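PDB 4K3F: probable TonB-dependent receptor, which probably binds methionine in the periplasm as the lipoprotein receptor of an uptake system, despite its TonB-dependent name. Local coordinates for residues A[74-87]-A[188-202]. Numbering follows the deposited sequence.
Sequences LVAVTGVHIEPLGA and AIEGSDSPYVNILVA. With MSE (selenomethionine), chain B.
Two antiparallel strands, 75-82 and 198-202, pair from V75 and A202 onward in the six-stranded sheet of one lobe; their continuations pair again, briefly, in the other lobe, where G86 faces I189 and A87 N bonds to A188 O, so the contact spans the hinge. The register slips twice: V77 N and V80 N bond to L200 O and N198 O, but L200 N and N198 N return to T78 O and H81 O, one residue on, as in classic beta bulges. At G79, V197 CG1 lies 3.7 Å from the CA, where a side chain would clash. At the end of strand 75-82, I82 CG1 meets V197 CG2 at 3.6 Å.

N198 CB rests off-centre over one face of the H81 ring, a CH-pi contact. With chi1 at 70°, H81 NE2 gives a 2.8 Å in-plane bond to the anti lone pair of E83 OE2, steadying that carboxylate. E83 OE1 accepts from N of the bound selenomethionine at 2.6 Å; N198 OD1 accepts from it too, while N198 ND2 reaches the ligand O. Across the hinge, E190 OE1 accepts from L85 N at 2.9 Å and pairs with R115, itself ligand-binding. Such paired crossover strands flanking the ligand cleft typify two-lobed periplasmic binding proteins.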
loop_
_atom_site.group_PDB
_atom_site.type_symbol
_atom_site.label_atom_id
_atom_site.label_comp_id
_atom_site.label_asym_id
_atom_site.label_seq_id
_atom_site.Cartn_x
_atom_site.Cartn_y
_atom_site.Cartn_z
ATOM N N LEU A 74 16.211 -3.635 6.348
ATOM C CA LEU A 74 14.978 -3.754 7.083
ATOM C C LEU A 74 14.305 -5.091 6.771
ATOM O O LEU A 74 14.433 -5.612 5.668
ATOM C CB LEU A 74 14.042 -2.590 6.747
ATOM C CG LEU A 74 14.571 -1.212 7.090
ATOM C CD1 LEU A 74 13.541 -0.169 6.668
ATOM C CD2 LEU A 74 14.923 -1.059 8.544
ATOM N N VAL A 75 13.585 -5.624 7.745
ATOM C CA VAL A 75 13.033 -6.981 7.625
ATOM C C VAL A 75 11.546 -6.976 7.978
ATOM O O VAL A 75 11.044 -6.319 8.911
ATOM C CB VAL A 75 13.806 -7.999 8.533
ATOM C CG1 VAL A 75 15.233 -8.170 8.013
ATOM C CG2 VAL A 75 13.878 -7.562 10.000
ATOM N N ALA A 76 10.814 -7.797 7.255
ATOM C CA ALA A 76 9.408 -7.951 7.521
ATOM C C ALA A 76 9.173 -8.785 8.783
ATOM O O ALA A 76 9.844 -9.752 9.021
ATOM C CB ALA A 76 8.759 -8.650 6.328
ATOM N N VAL A 77 8.181 -8.417 9.562
ATOM C CA VAL A 77 7.821 -9.110 10.809
ATOM C C VAL A 77 6.564 -9.964 10.623
ATOM O O VAL A 77 6.571 -11.182 10.953
ATOM C CB VAL A 77 7.591 -8.110 11.963
ATOM C CG1 VAL A 77 7.226 -8.862 13.248
ATOM C CG2 VAL A 77 8.831 -7.257 12.171
ATOM N N THR A 78 5.512 -9.353 10.082
ATOM C CA THR A 78 4.261 -10.058 9.835
ATOM C C THR A 78 3.387 -9.304 8.880
ATOM O O THR A 78 3.561 -8.097 8.692
ATOM C CB THR A 78 3.492 -10.327 11.140
ATOM O OG1 THR A 78 2.538 -11.380 10.914
ATOM C CG2 THR A 78 2.759 -9.101 11.664
ATOM N N GLY A 79 2.478 -10.032 8.238
ATOM C CA GLY A 79 1.538 -9.452 7.323
ATOM C C GLY A 79 0.244 -9.136 8.031
ATOM O O GLY A 79 -0.163 -9.826 8.963
ATOM N N VAL A 80 -0.401 -8.069 7.620
ATOM C CA VAL A 80 -1.578 -7.610 8.282
ATOM C C VAL A 80 -2.804 -7.556 7.393
ATOM O O VAL A 80 -3.828 -8.114 7.760
ATOM C CB VAL A 80 -1.356 -6.260 8.974
ATOM C CG1 VAL A 80 -2.608 -5.882 9.757
ATOM C CG2 VAL A 80 -0.176 -6.300 9.933
ATOM N N HIS A 81 -2.723 -6.847 6.262
ATOM C CA HIS A 81 -3.874 -6.610 5.422
ATOM C C HIS A 81 -3.474 -6.366 3.990
ATOM O O HIS A 81 -2.294 -6.140 3.695
ATOM C CB HIS A 81 -4.696 -5.409 5.924
ATOM C CG HIS A 81 -4.019 -4.090 5.734
ATOM N ND1 HIS A 81 -3.285 -3.454 6.707
ATOM C CD2 HIS A 81 -3.970 -3.279 4.650
ATOM C CE1 HIS A 81 -2.818 -2.316 6.235
ATOM N NE2 HIS A 81 -3.217 -2.189 4.985
ATOM N N ILE A 82 -4.467 -6.428 3.116
ATOM C CA ILE A 82 -4.261 -6.121 1.695
ATOM C C ILE A 82 -5.153 -4.943 1.372
ATOM O O ILE A 82 -6.261 -4.819 1.934
ATOM C CB ILE A 82 -4.622 -7.330 0.769
ATOM C CG1 ILE A 82 -3.875 -8.590 1.210
ATOM C CG2 ILE A 82 -4.268 -7.053 -0.676
ATOM C CD1 ILE A 82 -4.808 -9.662 1.725
ATOM N N GLU A 83 -4.696 -4.083 0.472
ATOM C CA GLU A 83 -5.459 -2.906 0.003
ATOM C C GLU A 83 -5.606 -3.009 -1.496
ATOM O O GLU A 83 -4.814 -2.435 -2.224
ATOM C CB GLU A 83 -4.691 -1.606 0.297
ATOM C CG GLU A 83 -4.520 -1.298 1.748
ATOM C CD GLU A 83 -3.595 -0.112 2.034
ATOM O OE1 GLU A 83 -3.280 0.737 1.136
ATOM O OE2 GLU A 83 -3.169 -0.053 3.174
ATOM N N PRO A 84 -6.610 -3.750 -1.981
ATOM C CA PRO A 84 -6.707 -3.906 -3.436
ATOM C C PRO A 84 -6.704 -2.564 -4.169
ATOM O O PRO A 84 -7.482 -1.654 -3.846
ATOM C CB PRO A 84 -8.009 -4.665 -3.613
ATOM C CG PRO A 84 -8.081 -5.489 -2.374
ATOM C CD PRO A 84 -7.573 -4.573 -1.268
ATOM N N LEU A 85 -5.800 -2.434 -5.124
ATOM C CA LEU A 85 -5.591 -1.152 -5.816
ATOM C C LEU A 85 -6.670 -0.949 -6.868
ATOM O O LEU A 85 -6.935 -1.858 -7.681
ATOM C CB LEU A 85 -4.224 -1.163 -6.468
ATOM C CG LEU A 85 -3.876 0.229 -7.002
ATOM C CD1 LEU A 85 -2.563 0.668 -6.440
ATOM C CD2 LEU A 85 -3.892 0.124 -8.485
ATOM N N GLY A 86 -7.256 0.250 -6.867
ATOM C CA GLY A 86 -8.252 0.636 -7.816
ATOM C C GLY A 86 -7.806 1.674 -8.834
ATOM O O GLY A 86 -6.861 2.460 -8.608
ATOM N N ALA A 87 -8.548 1.702 -9.935
ATOM C CA ALA A 87 -8.467 2.726 -10.980
ATOM C C ALA A 87 -9.673 3.651 -10.851
ATOM O O ALA A 87 -10.804 3.176 -10.778
ATOM C CB ALA A 87 -8.433 2.061 -12.353
ATOM N N ALA A 188 -11.839 -0.397 -12.183
ATOM C CA ALA A 188 -11.208 -1.707 -12.165
ATOM C C ALA A 188 -10.517 -1.808 -10.817
ATOM O O ALA A 188 -10.145 -0.809 -10.231
ATOM C CB ALA A 188 -10.176 -1.823 -13.274
ATOM N N ILE A 189 -10.325 -3.023 -10.348
ATOM C CA ILE A 189 -9.693 -3.220 -9.071
ATOM C C ILE A 189 -9.005 -4.557 -8.999
ATOM O O ILE A 189 -9.471 -5.537 -9.608
ATOM C CB ILE A 189 -10.727 -3.127 -7.934
ATOM C CG1 ILE A 189 -10.024 -2.999 -6.591
ATOM C CG2 ILE A 189 -11.676 -4.322 -7.956
ATOM C CD1 ILE A 189 -10.886 -2.351 -5.567
ATOM N N GLU A 190 -7.911 -4.627 -8.245
ATOM C CA GLU A 190 -7.244 -5.906 -8.002
ATOM C C GLU A 190 -8.146 -6.884 -7.243
ATOM O O GLU A 190 -9.045 -6.469 -6.492
ATOM C CB GLU A 190 -6.027 -5.712 -7.134
ATOM C CG GLU A 190 -4.914 -4.940 -7.797
ATOM C CD GLU A 190 -3.742 -4.735 -6.892
ATOM O OE1 GLU A 190 -3.964 -4.577 -5.654
ATOM O OE2 GLU A 190 -2.588 -4.706 -7.416
ATOM N N GLY A 191 -7.852 -8.167 -7.367
ATOM C CA GLY A 191 -8.303 -9.156 -6.363
ATOM C C GLY A 191 -7.507 -9.003 -5.064
ATOM O O GLY A 191 -6.482 -8.297 -5.022
ATOM N N SER A 192 -7.926 -9.669 -3.988
ATOM C CA SER A 192 -7.174 -9.545 -2.731
ATOM C C SER A 192 -6.111 -10.618 -2.523
ATOM O O SER A 192 -5.325 -10.504 -1.593
ATOM C CB SER A 192 -8.120 -9.545 -1.552
ATOM O OG SER A 192 -8.870 -10.750 -1.565
ATOM N N ASP A 193 -6.101 -11.665 -3.350
ATOM C CA ASP A 193 -5.020 -12.656 -3.306
ATOM C C ASP A 193 -3.863 -12.218 -4.184
ATOM O O ASP A 193 -3.781 -12.561 -5.356
ATOM C CB ASP A 193 -5.523 -14.034 -3.736
ATOM C CG ASP A 193 -5.926 -14.890 -2.557
ATOM O OD1 ASP A 193 -6.477 -14.337 -1.574
ATOM O OD2 ASP A 193 -5.679 -16.114 -2.609
ATOM N N SER A 194 -2.994 -11.404 -3.616
ATOM C CA SER A 194 -2.044 -10.643 -4.406
ATOM C C SER A 194 -0.686 -10.654 -3.744
ATOM O O SER A 194 -0.542 -11.094 -2.596
ATOM C CB SER A 194 -2.536 -9.194 -4.582
ATOM O OG SER A 194 -2.346 -8.430 -3.382
ATOM N N PRO A 195 0.307 -10.103 -4.448
ATOM C CA PRO A 195 1.638 -9.918 -3.817
ATOM C C PRO A 195 1.724 -8.846 -2.732
ATOM O O PRO A 195 2.809 -8.617 -2.213
ATOM C CB PRO A 195 2.541 -9.514 -5.013
ATOM C CG PRO A 195 1.832 -10.072 -6.208
ATOM C CD PRO A 195 0.356 -9.909 -5.905
ATOM N N TYR A 196 0.629 -8.145 -2.445
ATOM C CA TYR A 196 0.734 -6.830 -1.807
ATOM C C TYR A 196 0.205 -6.722 -0.372
ATOM O O TYR A 196 -0.211 -5.642 0.087
ATOM C CB TYR A 196 0.140 -5.740 -2.699
ATOM C CG TYR A 196 0.693 -5.797 -4.098
ATOM C CD1 TYR A 196 2.034 -5.505 -4.366
ATOM C CD2 TYR A 196 -0.092 -6.256 -5.157
ATOM C CE1 TYR A 196 2.559 -5.583 -5.630
ATOM C CE2 TYR A 196 0.443 -6.344 -6.431
ATOM C CZ TYR A 196 1.759 -6.026 -6.658
ATOM O OH TYR A 196 2.261 -6.134 -7.909
ATOM N N VAL A 197 0.330 -7.801 0.382
ATOM C CA VAL A 197 0.025 -7.712 1.795
ATOM C C VAL A 197 0.918 -6.665 2.443
ATOM O O VAL A 197 2.117 -6.598 2.180
ATOM C CB VAL A 197 0.221 -9.070 2.488
ATOM C CG1 VAL A 197 0.039 -8.963 3.981
ATOM C CG2 VAL A 197 -0.711 -10.107 1.891
ATOM N N ASN A 198 0.303 -5.778 3.222
ATOM C CA ASN A 198 1.045 -4.775 4.000
ATOM C C ASN A 198 1.622 -5.398 5.268
ATOM O O ASN A 198 0.948 -6.167 5.949
ATOM C CB ASN A 198 0.148 -3.582 4.345
ATOM C CG ASN A 198 -0.054 -2.634 3.144
ATOM O OD1 ASN A 198 -0.041 -1.422 3.302
ATOM N ND2 ASN A 198 -0.167 -3.211 1.906
ATOM N N ILE A 199 2.887 -5.089 5.525
ATOM C CA ILE A 199 3.649 -5.750 6.542
ATOM C C ILE A 199 4.146 -4.770 7.611
ATOM O O ILE A 199 4.512 -3.628 7.336
ATOM C CB ILE A 199 4.871 -6.444 5.910
ATOM C CG1 ILE A 199 5.571 -5.520 4.887
ATOM C CG2 ILE A 199 4.408 -7.698 5.180
ATOM C CD1 ILE A 199 6.914 -5.993 4.405
ATOM N N LEU A 200 4.243 -5.294 8.804
ATOM C CA LEU A 200 4.975 -4.640 9.878
ATOM C C LEU A 200 6.458 -4.904 9.580
ATOM O O LEU A 200 6.819 -6.047 9.326
ATOM C CB LEU A 200 4.604 -5.258 11.202
ATOM C CG LEU A 200 5.413 -4.850 12.420
ATOM C CD1 LEU A 200 5.157 -3.423 12.748
ATOM C CD2 LEU A 200 5.043 -5.716 13.622
ATOM N N VAL A 201 7.309 -3.880 9.679
ATOM C CA VAL A 201 8.717 -3.953 9.271
ATOM C C VAL A 201 9.550 -3.433 10.409
ATOM O O VAL A 201 9.194 -2.437 11.077
ATOM C CB VAL A 201 8.959 -3.120 7.958
ATOM C CG1 VAL A 201 10.447 -2.963 7.654
ATOM C CG2 VAL A 201 8.271 -3.853 6.825
ATOM N N ALA A 202 10.658 -4.104 10.648
ATOM C CA ALA A 202 11.563 -3.684 11.714
ATOM C C ALA A 202 12.973 -3.999 11.314
ATOM O O ALA A 202 13.269 -3.960 10.126
ATOM C CB ALA A 202 11.117 -4.347 13.026
HETATM N N MSE B 300 -0.704 0.818 1.552
HETATM C CA MSE B 300 -0.043 0.830 0.215
HETATM C C MSE B 300 -0.694 -0.276 -0.607
HETATM O O MSE B 300 -0.910 -1.377 -0.089
HETATM O OXT MSE B 300 -0.991 -0.078 -1.791
HETATM C CB MSE B 300 1.475 0.609 0.323
HETATM C CG MSE B 300 2.163 0.650 -1.020
HETATM SE SE MSE B 300 4.062 0.183 -0.829
HETATM C CE MSE B 300 4.668 1.694 0.129
HETATM O O HOH W 1 -2.101 -3.747 -0.854
#